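Local coordinates for alanine racemase, biosynthetic (Pseudomonas aeruginosa PAO1, PDB 6A2F), which is a pyridoxal-phosphate enzyme of the alanine racemase family, a dimer whose subunits join an N-terminal TIM-type barrel to a C-terminal beta-rich domain, at residues S190-A195 with A202-W207; R27-V32 with L208-M213; L154-H159 with L184-R189; R75-E80 with N119-L124; L98-A103 with L131-A136. All coordinates share one frame; numbering follows the deposited sequence.

Contact 1. Residues S190-A195 with A202-W207; sequences SLANSA and AAHMDW
The imidazole of His204 meets the other segment at its edge: the Ala192 methyl lies near the ring plane, with Ala192 CB 4.4 Å from His204 CD2. Its NE2 is held by the carbonyl of Val197. The Trp207 indole turns away from 190-195, its CG anti to the carbonyl carbon, and meets the ring of Phe30 with the planes about 35° apart; only its CB stays near the Ser190 side chain. Ser190 OG, anti to the backbone N (chi1 -176°), donates to Trp207 O at 2.6 Å, approaching from above the carbonyl plane, and also bonds Arg209 NH1. These residues belong to a beta-alpha-beta crossover of the barrel, formed by strand 189-190, helix 194-199 and strand 207-208. Asn193 takes the N-cap position of that helix, and Ser194 OG binds the cofactor phosphate of the modified residue 34. Beyond Ser190 the contact is mostly side-chain packing, with the CB atoms of Leu191 and Ala192 also against Ala203 O. Leu191 CD2 rests 3.8 Å from Ala203 CB, and Leu191 CB lies 4.2 Å from Met205 CG. Ala192 CB meets Ala203 CB at 4.2 Å, while Leu175 and Phe178 of helix 169-179 pack against Leu191.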
# COMPACT_ATOMS: atom_id res chain seq x y z
N SER A 190 -30.02 -7.53 4.34
CA SER A 190 -29.03 -6.67 3.69
C SER A 190 -28.32 -7.42 2.58
O SER A 190 -27.80 -8.52 2.81
CB SER A 190 -28.03 -6.14 4.71
OG SER A 190 -27.13 -5.23 4.10
N LEU A 191 -28.30 -6.83 1.39
CA LEU A 191 -27.73 -7.47 0.20
C LEU A 191 -26.90 -6.51 -0.68
O LEU A 191 -25.96 -6.94 -1.35
CB LEU A 191 -28.85 -8.12 -0.62
CG LEU A 191 -28.58 -8.81 -1.97
CD1 LEU A 191 -27.53 -9.91 -1.87
CD2 LEU A 191 -29.89 -9.36 -2.51
N ALA A 192 -27.23 -5.22 -0.64
CA ALA A 192 -26.70 -4.25 -1.60
C ALA A 192 -25.39 -3.56 -1.20
O ALA A 192 -25.35 -2.82 -0.21
CB ALA A 192 -27.77 -3.20 -1.91
N ASN A 193 -24.34 -3.81 -1.99
CA ASN A 193 -23.13 -2.97 -1.96
C ASN A 193 -23.36 -1.70 -2.80
O ASN A 193 -24.47 -1.47 -3.29
CB ASN A 193 -21.89 -3.76 -2.43
CG ASN A 193 -22.07 -4.42 -3.80
OD1 ASN A 193 -23.02 -4.13 -4.53
ND2 ASN A 193 -21.14 -5.30 -4.14
N SER A 194 -22.31 -0.88 -2.99
CA SER A 194 -22.44 0.37 -3.74
C SER A 194 -23.01 0.12 -5.13
O SER A 194 -23.97 0.78 -5.55
CB SER A 194 -21.09 1.08 -3.86
OG SER A 194 -20.60 1.50 -2.59
N ALA A 195 -22.42 -0.84 -5.83
CA ALA A 195 -22.87 -1.25 -7.15
C ALA A 195 -24.38 -1.49 -7.17
O ALA A 195 -25.10 -0.92 -8.00
CB ALA A 195 -22.12 -2.50 -7.61
N ALA A 202 -33.99 -4.21 -6.37
CA ALA A 202 -34.45 -5.46 -5.75
C ALA A 202 -33.53 -5.96 -4.63
O ALA A 202 -33.94 -6.77 -3.79
CB ALA A 202 -34.64 -6.54 -6.81
N ALA A 203 -32.29 -5.49 -4.62
CA ALA A 203 -31.31 -5.90 -3.61
C ALA A 203 -31.29 -4.96 -2.41
O ALA A 203 -30.58 -5.23 -1.44
CB ALA A 203 -29.92 -5.99 -4.23
N HIS A 204 -32.06 -3.87 -2.48
CA HIS A 204 -32.03 -2.83 -1.45
C HIS A 204 -32.42 -3.34 -0.06
O HIS A 204 -31.81 -2.94 0.94
CB HIS A 204 -32.89 -1.62 -1.84
CG HIS A 204 -32.31 -0.80 -2.95
ND1 HIS A 204 -32.99 0.24 -3.55
CD2 HIS A 204 -31.11 -0.86 -3.58
CE1 HIS A 204 -32.24 0.79 -4.48
NE2 HIS A 204 -31.09 0.14 -4.52
N MET A 205 -33.43 -4.21 0.01
CA MET A 205 -33.87 -4.83 1.27
C MET A 205 -34.05 -3.81 2.40
O MET A 205 -34.74 -2.81 2.22
CB MET A 205 -32.92 -5.97 1.66
CG MET A 205 -32.78 -7.06 0.60
SD MET A 205 -34.32 -7.97 0.34
CE MET A 205 -33.96 -8.82 -1.19
N ASP A 206 -33.45 -4.04 3.57
CA ASP A 206 -33.64 -3.15 4.72
C ASP A 206 -32.45 -2.23 5.00
O ASP A 206 -32.64 -1.06 5.34
CB ASP A 206 -33.96 -3.96 5.99
CG ASP A 206 -35.18 -4.84 5.82
OD1 ASP A 206 -36.26 -4.33 5.45
OD2 ASP A 206 -35.06 -6.06 6.07
N TRP A 207 -31.24 -2.76 4.85
CA TRP A 207 -30.01 -2.00 5.09
C TRP A 207 -29.09 -2.06 3.88
O TRP A 207 -28.62 -3.13 3.49
CB TRP A 207 -29.28 -2.49 6.35
CG TRP A 207 -29.91 -2.05 7.64
CD1 TRP A 207 -31.03 -2.57 8.23
CD2 TRP A 207 -29.45 -1.01 8.52
NE1 TRP A 207 -31.30 -1.92 9.41
CE2 TRP A 207 -30.36 -0.95 9.61
CE3 TRP A 207 -28.38 -0.11 8.48
CZ2 TRP A 207 -30.21 -0.03 10.66
CZ3 TRP A 207 -28.24 0.81 9.52
CH2 TRP A 207 -29.16 0.83 10.60

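Contact 2. Residues R27-V32 with L208-M213; sequences RQAFAV and LRPGIM
Closure of the eight-stranded barrel takes place here, where its first strand, 28-32, pairs in parallel with the chain leaving its last, 207-208. The touching parts run 21° apart. Three backbone bonds form the ladder. Leu208 N gives to Gln28 O at 2.8 Å, in the carbonyl plane; Phe30 N reaches Leu208 O at 2.8 Å from above that carbonyl's plane; Val32 N meets Pro210 O at 3.1 Å. Pro210 has no N-H to offer, so its ring carbon CD sits 3.1 Å from Phe30 O instead. On the face carrying Ala29 and Leu208, their CB atoms lie 4.0 Å apart. Phe30 and Arg209 run side by side in the same direction, both with CG anti to the carbonyl carbon, and Phe30 CD2 approaches Arg209 CG at 4.1 Å; ring and guanidinium planes are 52° apart. Farther along, Val32 CB is 3.6 Å from Gly211 CA, a close fit against a glycine backbone. Arg209 NE bonds the pyridine N1 of the cofactor on the modified residue 34, while its NH2 is held by Ser158 O and His159 ND1. Gly211 N and Ile212 N bind the cofactor phosphate. An arginine at N1, which probably disfavours protonation of the pyridine nitrogen, and a phosphate held by backbone N-H groups beyond the last strand are typical of the alanine racemase cofactor site.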
# COMPACT_ATOMS: atom_id res chain seq x y z
N ARG A 27 -35.50 3.17 3.53
CA ARG A 27 -34.61 2.15 4.06
C ARG A 27 -33.45 2.77 4.83
O ARG A 27 -33.31 3.99 4.88
CB ARG A 27 -34.10 1.28 2.90
CG ARG A 27 -34.95 0.06 2.58
CD ARG A 27 -36.38 0.37 2.15
NE ARG A 27 -36.97 -0.78 1.47
CZ ARG A 27 -37.11 -0.90 0.14
NH1 ARG A 27 -37.64 -2.00 -0.37
NH2 ARG A 27 -36.72 0.08 -0.67
N GLN A 28 -32.63 1.92 5.45
CA GLN A 28 -31.45 2.38 6.19
C GLN A 28 -30.16 2.11 5.40
O GLN A 28 -30.13 1.26 4.51
CB GLN A 28 -31.37 1.68 7.55
CG GLN A 28 -32.62 1.80 8.42
CD GLN A 28 -32.81 3.19 8.99
OE1 GLN A 28 -32.02 3.64 9.82
NE2 GLN A 28 -33.85 3.87 8.53
N ALA A 29 -29.09 2.83 5.73
CA ALA A 29 -27.80 2.60 5.09
C ALA A 29 -26.63 2.54 6.07
O ALA A 29 -26.44 3.44 6.90
CB ALA A 29 -27.55 3.65 4.01
N PHE A 30 -25.85 1.46 5.99
CA PHE A 30 -24.57 1.37 6.68
C PHE A 30 -23.55 2.23 5.94
O PHE A 30 -23.45 2.14 4.72
CB PHE A 30 -24.04 -0.07 6.70
CG PHE A 30 -24.66 -0.96 7.74
CD1 PHE A 30 -24.39 -0.76 9.09
CD2 PHE A 30 -25.47 -2.02 7.36
CE1 PHE A 30 -24.95 -1.59 10.05
CE2 PHE A 30 -26.03 -2.85 8.31
CZ PHE A 30 -25.77 -2.64 9.66
N ALA A 31 -22.80 3.05 6.67
CA ALA A 31 -21.60 3.65 6.12
C ALA A 31 -20.46 2.66 6.31
O ALA A 31 -20.04 2.40 7.44
CB ALA A 31 -21.29 4.99 6.79
N VAL A 32 -19.98 2.09 5.20
CA VAL A 32 -18.86 1.15 5.25
C VAL A 32 -17.57 1.96 5.35
O VAL A 32 -17.20 2.67 4.42
CB VAL A 32 -18.83 0.21 4.02
CG1 VAL A 32 -17.61 -0.70 4.07
CG2 VAL A 32 -20.11 -0.62 3.93
N LEU A 208 -28.83 -0.89 3.29
CA LEU A 208 -27.84 -0.75 2.23
C LEU A 208 -26.45 -0.80 2.85
O LEU A 208 -26.27 -0.46 4.02
CB LEU A 208 -28.04 0.58 1.50
CG LEU A 208 -29.45 0.95 1.02
CD1 LEU A 208 -29.45 2.39 0.50
CD2 LEU A 208 -29.96 -0.01 -0.05
N ARG A 209 -25.45 -1.21 2.06
CA ARG A 209 -24.07 -1.22 2.54
C ARG A 209 -23.14 -0.51 1.57
O ARG A 209 -22.26 -1.15 0.97
CB ARG A 209 -23.57 -2.65 2.78
CG ARG A 209 -24.49 -3.52 3.62
CD ARG A 209 -23.79 -4.81 4.05
NE ARG A 209 -23.22 -5.56 2.93
CZ ARG A 209 -23.89 -6.45 2.20
NH1 ARG A 209 -25.17 -6.73 2.45
NH2 ARG A 209 -23.27 -7.08 1.21
N PRO A 210 -23.32 0.82 1.39
CA PRO A 210 -22.41 1.53 0.51
C PRO A 210 -21.03 1.74 1.12
O PRO A 210 -20.91 2.18 2.27
CB PRO A 210 -23.11 2.87 0.28
CG PRO A 210 -23.99 3.06 1.46
CD PRO A 210 -24.43 1.68 1.85
N GLY A 211 -20.00 1.39 0.35
CA GLY A 211 -18.61 1.66 0.68
C GLY A 211 -17.99 2.63 -0.31
O GLY A 211 -18.04 3.85 -0.11
N ILE A 212 -17.43 2.09 -1.39
CA ILE A 212 -16.65 2.86 -2.36
C ILE A 212 -17.36 4.12 -2.89
O ILE A 212 -16.71 5.16 -3.06
CB ILE A 212 -16.15 1.96 -3.52
CG1 ILE A 212 -15.07 2.66 -4.37
CG2 ILE A 212 -17.30 1.46 -4.39
CD1 ILE A 212 -13.72 2.80 -3.70
N MET A 213 -18.67 4.04 -3.10
CA MET A 213 -19.43 5.18 -3.63
C MET A 213 -19.42 6.38 -2.69
O MET A 213 -19.53 7.53 -3.13
CB MET A 213 -20.87 4.78 -3.99
CG MET A 213 -21.82 4.63 -2.81
SD MET A 213 -23.50 4.22 -3.33
CE MET A 213 -24.06 5.79 -4.00

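Contact 3. Residues L154-H159 with L184-R189; sequences LNLISH and LDFDQR
Strand 151-157 is joined in parallel to the chain entering strand 189-190, the two being linked through helix 169-179 in a beta-alpha-beta crossover of the barrel. The tight part is the Phe186 ring and the backbone beside it. Leu156 CB sits almost on the ring normal, 3.5 Å from the centroid, a CH-pi contact over one face. Leu154 O lies at the ring edge, and Leu138 packs against both Leu156 and Phe186. Two bonds pin Leu154: Asp187 N gives to Leu154 O at 2.8 Å, nearly along the C=O axis, and Leu154 N gives to Asp187 OD2 at 2.9 Å. That oxygen uses its anti lone pair and also forms a salt bridge with Arg146, which probably keeps the carboxylate ionised. Two residues along the strand, Leu156 N bonds Gln188 O at 2.9 Å. Gln188 packs here too, its CB and CG against the Asn155 amide and the two amide planes 77° apart; Asn155 ND2 is held by Glu153. The looser side holds the solvent-exposed Asp185 and the outer part of Arg189. The Arg189 guanidinium is directed off the strand, but its backbone stays close, with a CA-H...O contact of 3.4 Å from Arg189 CA to Leu156 O.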
# COMPACT_ATOMS: atom_id res chain seq x y z
N LEU A 154 -32.34 -11.26 14.65
CA LEU A 154 -31.79 -12.27 13.75
C LEU A 154 -31.99 -11.79 12.32
O LEU A 154 -33.12 -11.51 11.91
CB LEU A 154 -32.40 -13.66 13.99
CG LEU A 154 -31.68 -14.83 13.31
CD1 LEU A 154 -30.20 -14.89 13.67
CD2 LEU A 154 -32.37 -16.16 13.62
N ASN A 155 -30.89 -11.66 11.58
CA ASN A 155 -30.88 -10.97 10.30
C ASN A 155 -30.27 -11.81 9.18
O ASN A 155 -29.64 -12.85 9.44
CB ASN A 155 -30.14 -9.64 10.43
CG ASN A 155 -30.75 -8.72 11.46
OD1 ASN A 155 -31.94 -8.80 11.76
ND2 ASN A 155 -29.94 -7.84 12.03
N LEU A 156 -30.45 -11.37 7.94
CA LEU A 156 -29.86 -12.04 6.79
C LEU A 156 -28.96 -11.10 5.98
O LEU A 156 -29.34 -9.95 5.70
CB LEU A 156 -30.95 -12.64 5.89
CG LEU A 156 -30.50 -13.39 4.63
CD1 LEU A 156 -29.81 -14.71 4.97
CD2 LEU A 156 -31.66 -13.63 3.67
N ILE A 157 -27.78 -11.59 5.63
CA ILE A 157 -26.81 -10.83 4.83
C ILE A 157 -26.15 -11.70 3.76
O ILE A 157 -25.83 -12.87 3.99
CB ILE A 157 -25.77 -10.08 5.72
CG1 ILE A 157 -24.95 -9.08 4.89
CG2 ILE A 157 -24.86 -11.06 6.47
CD1 ILE A 157 -24.00 -8.21 5.69
N SER A 158 -25.99 -11.13 2.57
CA SER A 158 -25.21 -11.75 1.49
C SER A 158 -24.58 -10.65 0.65
O SER A 158 -24.91 -9.47 0.81
CB SER A 158 -26.09 -12.66 0.63
OG SER A 158 -25.30 -13.65 -0.00
N HIS A 159 -23.67 -11.03 -0.24
CA HIS A 159 -22.86 -10.07 -0.97
C HIS A 159 -22.65 -10.52 -2.42
O HIS A 159 -22.32 -11.69 -2.67
CB HIS A 159 -21.51 -9.90 -0.25
CG HIS A 159 -20.66 -8.78 -0.79
ND1 HIS A 159 -20.92 -7.46 -0.52
CD2 HIS A 159 -19.55 -8.80 -1.56
CE1 HIS A 159 -20.01 -6.71 -1.11
NE2 HIS A 159 -19.17 -7.50 -1.75
N LEU A 184 -38.39 -17.21 5.91
CA LEU A 184 -37.92 -17.23 7.30
C LEU A 184 -38.05 -15.87 7.96
O LEU A 184 -37.93 -14.83 7.31
CB LEU A 184 -36.46 -17.68 7.37
CG LEU A 184 -36.05 -19.06 6.84
CD1 LEU A 184 -34.54 -19.14 6.73
CD2 LEU A 184 -36.61 -20.18 7.70
N ASP A 185 -38.29 -15.89 9.27
CA ASP A 185 -38.45 -14.67 10.06
C ASP A 185 -37.11 -13.96 10.30
O ASP A 185 -36.29 -14.41 11.11
CB ASP A 185 -39.14 -14.98 11.39
CG ASP A 185 -39.59 -13.73 12.15
OD1 ASP A 185 -39.09 -12.62 11.87
OD2 ASP A 185 -40.44 -13.88 13.06
N PHE A 186 -36.91 -12.86 9.58
CA PHE A 186 -35.73 -12.03 9.72
C PHE A 186 -36.13 -10.61 10.11
O PHE A 186 -37.09 -10.06 9.57
CB PHE A 186 -34.95 -11.98 8.40
CG PHE A 186 -34.13 -13.21 8.12
CD1 PHE A 186 -33.08 -13.57 8.97
CD2 PHE A 186 -34.37 -13.98 6.99
CE1 PHE A 186 -32.31 -14.70 8.70
CE2 PHE A 186 -33.60 -15.11 6.72
CZ PHE A 186 -32.57 -15.46 7.57
N ASP A 187 -35.38 -10.02 11.03
CA ASP A 187 -35.63 -8.64 11.45
C ASP A 187 -35.11 -7.65 10.42
O ASP A 187 -35.74 -6.63 10.16
CB ASP A 187 -34.99 -8.37 12.81
CG ASP A 187 -35.62 -9.20 13.91
OD1 ASP A 187 -36.78 -8.92 14.26
OD2 ASP A 187 -34.95 -10.12 14.43
N GLN A 188 -33.95 -7.96 9.83
CA GLN A 188 -33.32 -7.10 8.83
C GLN A 188 -32.70 -7.94 7.72
O GLN A 188 -32.19 -9.04 7.96
CB GLN A 188 -32.23 -6.21 9.44
CG GLN A 188 -32.58 -5.51 10.75
CD GLN A 188 -33.50 -4.30 10.59
OE1 GLN A 188 -33.92 -3.72 11.58
NE2 GLN A 188 -33.80 -3.91 9.36
N ARG A 189 -32.75 -7.41 6.50
CA ARG A 189 -32.15 -8.06 5.35
C ARG A 189 -31.22 -7.07 4.68
O ARG A 189 -31.58 -5.91 4.50
CB ARG A 189 -33.21 -8.54 4.36
CG ARG A 189 -34.40 -9.25 4.98
CD ARG A 189 -35.50 -9.45 3.95
NE ARG A 189 -36.77 -8.89 4.41
CZ ARG A 189 -37.35 -7.79 3.91
NH1 ARG A 189 -36.78 -7.11 2.92
NH2 ARG A 189 -38.51 -7.37 4.41

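Contact 4. Residues R75-E80 with N119-L124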
# COMPACT_ATOMS: atom_id res chain seq x y z
N ARG A 75 -25.26 1.88 15.64
CA ARG A 75 -25.15 0.49 15.20
C ARG A 75 -23.80 0.28 14.49
O ARG A 75 -23.47 1.00 13.55
CB ARG A 75 -26.32 0.14 14.27
CG ARG A 75 -26.47 -1.35 14.00
CD ARG A 75 -27.42 -1.62 12.84
NE ARG A 75 -28.84 -1.56 13.20
CZ ARG A 75 -29.61 -2.61 13.46
NH1 ARG A 75 -29.11 -3.84 13.43
NH2 ARG A 75 -30.89 -2.44 13.76
N ILE A 76 -23.03 -0.68 14.97
CA ILE A 76 -21.76 -1.06 14.33
C ILE A 76 -21.78 -2.55 13.97
O ILE A 76 -21.89 -3.41 14.83
CB ILE A 76 -20.52 -0.74 15.21
CG1 ILE A 76 -20.53 0.71 15.70
CG2 ILE A 76 -19.24 -1.03 14.45
CD1 ILE A 76 -19.56 1.00 16.83
N LEU A 77 -21.68 -2.82 12.67
CA LEU A 77 -21.69 -4.18 12.15
C LEU A 77 -20.28 -4.69 11.87
O LEU A 77 -19.52 -4.05 11.16
CB LEU A 77 -22.52 -4.24 10.87
CG LEU A 77 -22.49 -5.52 10.04
CD1 LEU A 77 -23.11 -6.67 10.82
CD2 LEU A 77 -23.21 -5.30 8.72
N LEU A 78 -19.94 -5.84 12.45
CA LEU A 78 -18.73 -6.57 12.08
C LEU A 78 -19.07 -7.43 10.86
O LEU A 78 -19.79 -8.42 10.97
CB LEU A 78 -18.25 -7.47 13.22
CG LEU A 78 -17.80 -6.89 14.56
CD1 LEU A 78 -17.68 -8.02 15.58
CD2 LEU A 78 -16.48 -6.14 14.43
N LEU A 79 -18.56 -7.03 9.69
CA LEU A 79 -18.88 -7.70 8.43
C LEU A 79 -18.45 -9.16 8.38
O LEU A 79 -19.14 -9.99 7.79
CB LEU A 79 -18.29 -6.93 7.24
CG LEU A 79 -18.90 -5.55 6.95
CD1 LEU A 79 -18.00 -4.73 6.04
CD2 LEU A 79 -20.30 -5.67 6.36
N GLU A 80 -17.31 -9.47 8.99
CA GLU A 80 -16.78 -10.83 9.00
C GLU A 80 -17.04 -11.54 10.33
O GLU A 80 -16.60 -12.67 10.53
CB GLU A 80 -15.28 -10.83 8.69
CG GLU A 80 -14.92 -10.29 7.32
CD GLU A 80 -13.43 -10.05 7.16
OE1 GLU A 80 -12.63 -10.88 7.66
OE2 GLU A 80 -13.05 -9.04 6.52
N ASN A 119 -27.41 -8.15 18.13
CA ASN A 119 -27.94 -8.36 16.79
C ASN A 119 -27.02 -9.31 16.04
O ASN A 119 -25.80 -9.13 16.02
CB ASN A 119 -28.11 -7.05 16.02
CG ASN A 119 -29.03 -6.07 16.72
OD1 ASN A 119 -29.98 -6.46 17.40
ND2 ASN A 119 -28.76 -4.79 16.55
N VAL A 120 -27.62 -10.34 15.44
CA VAL A 120 -26.89 -11.38 14.73
C VAL A 120 -27.32 -11.38 13.26
O VAL A 120 -28.52 -11.46 12.96
CB VAL A 120 -27.12 -12.77 15.36
CG1 VAL A 120 -26.47 -13.87 14.52
CG2 VAL A 120 -26.60 -12.82 16.79
N TRP A 121 -26.35 -11.26 12.37
CA TRP A 121 -26.58 -11.33 10.93
C TRP A 121 -26.00 -12.64 10.42
O TRP A 121 -24.78 -12.87 10.49
CB TRP A 121 -25.91 -10.16 10.21
CG TRP A 121 -26.43 -8.80 10.59
CD1 TRP A 121 -26.22 -8.14 11.77
CD2 TRP A 121 -27.24 -7.94 9.78
NE1 TRP A 121 -26.86 -6.92 11.74
CE2 TRP A 121 -27.49 -6.76 10.54
CE3 TRP A 121 -27.79 -8.04 8.49
CZ2 TRP A 121 -28.26 -5.70 10.05
CZ3 TRP A 121 -28.57 -6.98 8.01
CH2 TRP A 121 -28.79 -5.82 8.78
N LEU A 122 -26.87 -13.52 9.92
CA LEU A 122 -26.45 -14.78 9.34
C LEU A 122 -26.06 -14.54 7.90
O LEU A 122 -26.83 -13.94 7.13
CB LEU A 122 -27.58 -15.82 9.40
CG LEU A 122 -27.96 -16.44 10.75
CD1 LEU A 122 -29.22 -17.28 10.61
CD2 LEU A 122 -26.81 -17.28 11.29
N LYS A 123 -24.87 -14.99 7.53
CA LYS A 123 -24.36 -14.75 6.19
C LYS A 123 -24.62 -15.91 5.25
O LYS A 123 -24.15 -17.03 5.47
CB LYS A 123 -22.87 -14.39 6.20
CG LYS A 123 -22.34 -13.97 4.83
CD LYS A 123 -20.92 -13.45 4.89
CE LYS A 123 -20.84 -12.11 5.61
NZ LYS A 123 -19.43 -11.63 5.64
N LEU A 124 -25.37 -15.62 4.20
CA LEU A 124 -25.58 -16.55 3.11
C LEU A 124 -24.46 -16.42 2.08
O LEU A 124 -24.13 -15.31 1.64
CB LEU A 124 -26.93 -16.27 2.43
CG LEU A 124 -27.24 -16.99 1.12
CD1 LEU A 124 -27.50 -18.47 1.34
CD2 LEU A 124 -28.42 -16.32 0.44
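Strands 75-78 and 119-123 run in roughly the same direction, 35° apart, with their axes 8.8 Å from each other at closest, so side chains do the touching. Trp121 is met by Leu77 over one face and by Arg75 at its edge. Leu77, its CG anti to the backbone N, makes a CH-pi contact, CD1 3.9 Å from the centroid of the five-membered ring. The guanidinium plane is turned 81° from the ring, with Arg75 NH1 4.0 Å from Trp121 CZ2. Arg75 NH1 and Asn119 ND2 come within 3.3 Å without bonding; Asp97 accepts from both and from Trp121 NE1, which probably makes the approach tolerable, while Asn119 OD1 bonds Arg152 and Arg75 also salt-bridges Glu153. Lys123 NZ gives to Leu79 O at 2.7 Å, from above the carbonyl plane, and bonds a malonate ion, probably from the crystallisation liquor. Strand 98-100 runs between the two strands in the barrel wall, while helices 61-70 and 135-145 cover Ile76 and Leu122, which point out of the contact.

Contact 5. Residues L98-A103 with L131-A136; sequences LVIQGA and LGFDPA
Strand 98-100 of the barrel ends here and passes through a short turn into helix 103-112, beside the chain that leads into helix 135-145. Ile100 is the first residue of the strand to touch it. Its CG2 lies in the plane of the Phe133 ring at the edge, 3.7 Å from Phe133 CZ, and Ile100 O approaches Phe133 CE2 at 3.4 Å. Gln101 follows as the hub: its carbonyl oxygen stands over the centre of one face of the Phe133 ring, while its CB touches Gly132 N at 3.7 Å. The extended side chain continues past Leu131, with Gln101 CD 3.6 Å from Leu131 CD1. Gly132 has backbone angles that call for glycine, since a CB would collide with the carbonyl oxygen of Leu131, and carries the chain close past Gln101. Leu131 also packs on Met304 of the second subunit, and its backbone N binds a malonate ion, probably from the crystallisation liquor, so this turn borders the dimer interface. Gly102 then takes the N-cap position of helix 103-112, and Gly102 C comes within 3.5 Å of Phe133 CE1. The ring thus lies along the start of that helix; it is also stacked with Trp141 of helix 135-145, whose own N-cap is Asp134. With chi1 at -63°, Phe133 CG is anti to the carbonyl carbon, and Phe133 CE1 ends 3.6 Å from Ala103 N.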
# COMPACT_ATOMS: atom_id res chain seq x y z
N LEU A 98 -23.16 -8.76 15.32
CA LEU A 98 -22.31 -9.88 14.95
C LEU A 98 -22.75 -10.49 13.62
O LEU A 98 -23.93 -10.43 13.25
CB LEU A 98 -22.30 -10.95 16.04
CG LEU A 98 -21.88 -10.51 17.45
CD1 LEU A 98 -21.95 -11.70 18.40
CD2 LEU A 98 -20.49 -9.88 17.46
N VAL A 99 -21.78 -11.07 12.92
CA VAL A 99 -22.03 -11.90 11.75
C VAL A 99 -21.62 -13.34 12.08
O VAL A 99 -20.58 -13.57 12.72
CB VAL A 99 -21.28 -11.37 10.50
CG1 VAL A 99 -21.03 -12.47 9.48
CG2 VAL A 99 -22.06 -10.23 9.86
N ILE A 100 -22.45 -14.29 11.66
CA ILE A 100 -22.09 -15.71 11.66
C ILE A 100 -22.09 -16.26 10.23
O ILE A 100 -23.12 -16.23 9.55
CB ILE A 100 -23.00 -16.54 12.60
CG1 ILE A 100 -22.85 -16.07 14.05
CG2 ILE A 100 -22.67 -18.02 12.48
CD1 ILE A 100 -23.89 -16.62 15.00
N GLN A 101 -20.93 -16.76 9.79
CA GLN A 101 -20.69 -17.20 8.41
C GLN A 101 -20.45 -18.68 8.28
O GLN A 101 -20.64 -19.25 7.21
CB GLN A 101 -19.43 -16.55 7.85
CG GLN A 101 -19.41 -15.05 7.86
CD GLN A 101 -18.01 -14.49 7.81
OE1 GLN A 101 -17.03 -15.15 8.18
NE2 GLN A 101 -17.89 -13.25 7.36
N GLY A 102 -19.97 -19.30 9.36
CA GLY A 102 -19.53 -20.69 9.32
C GLY A 102 -19.87 -21.44 10.58
O GLY A 102 -20.23 -20.84 11.60
N ALA A 103 -19.77 -22.77 10.51
CA ALA A 103 -20.10 -23.64 11.64
C ALA A 103 -19.18 -23.34 12.84
O ALA A 103 -19.66 -23.20 13.97
CB ALA A 103 -20.01 -25.10 11.23
N LEU A 131 -17.09 -16.69 1.97
CA LEU A 131 -17.72 -16.68 3.29
C LEU A 131 -19.21 -16.99 3.19
O LEU A 131 -19.84 -16.72 2.16
CB LEU A 131 -17.52 -15.33 3.96
CG LEU A 131 -16.09 -14.86 4.27
CD1 LEU A 131 -16.16 -13.47 4.85
CD2 LEU A 131 -15.36 -15.80 5.22
N GLY A 132 -19.77 -17.55 4.26
CA GLY A 132 -21.22 -17.79 4.33
C GLY A 132 -21.67 -19.24 4.26
O GLY A 132 -20.92 -20.10 3.79
N PHE A 133 -22.88 -19.50 4.74
CA PHE A 133 -23.51 -20.83 4.70
C PHE A 133 -24.18 -21.09 3.34
O PHE A 133 -24.54 -20.14 2.63
CB PHE A 133 -24.60 -20.94 5.77
CG PHE A 133 -24.10 -20.82 7.18
CD1 PHE A 133 -23.42 -21.87 7.79
CD2 PHE A 133 -24.36 -19.67 7.93
CE1 PHE A 133 -22.98 -21.77 9.10
CE2 PHE A 133 -23.92 -19.56 9.24
CZ PHE A 133 -23.23 -20.61 9.83
N ASP A 134 -24.36 -22.36 3.00
CA ASP A 134 -25.29 -22.75 1.94
C ASP A 134 -26.74 -22.58 2.46
O ASP A 134 -26.94 -22.46 3.67
CB ASP A 134 -25.02 -24.18 1.41
CG ASP A 134 -25.12 -25.26 2.49
OD1 ASP A 134 -26.13 -25.32 3.23
OD2 ASP A 134 -24.18 -26.07 2.59
N PRO A 135 -27.74 -22.56 1.56
CA PRO A 135 -29.11 -22.37 2.05
C PRO A 135 -29.56 -23.34 3.15
O PRO A 135 -30.19 -22.91 4.11
CB PRO A 135 -29.96 -22.53 0.78
CG PRO A 135 -29.06 -22.08 -0.31
CD PRO A 135 -27.68 -22.53 0.08
N ALA A 136 -29.21 -24.62 3.03
CA ALA A 136 -29.61 -25.63 4.03
C ALA A 136 -29.04 -25.34 5.43
O ALA A 136 -29.77 -25.40 6.42
CB ALA A 136 -29.26 -27.03 3.57

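All five contacts lie in the N-terminal barrel and together follow its wall. Contacts 4 and 5 alternate along the chain and meet where strand 98-100 pairs with strand 118-123, their centres about 11 Å apart. Contact 3 adds the next strand, 151-157, its centre about 9 Å from that of contact 4, and contact 1 continues from it through strand 189-190. Contact 2 encloses the others, pairing the first strand with the last; its centre is about 8 Å from that of contact 1. Arg209 of contact 2 reaches residues of both contact 1 and contact 3, consistent with a cofactor site at the C-terminal ends of the strands that draws on several of them.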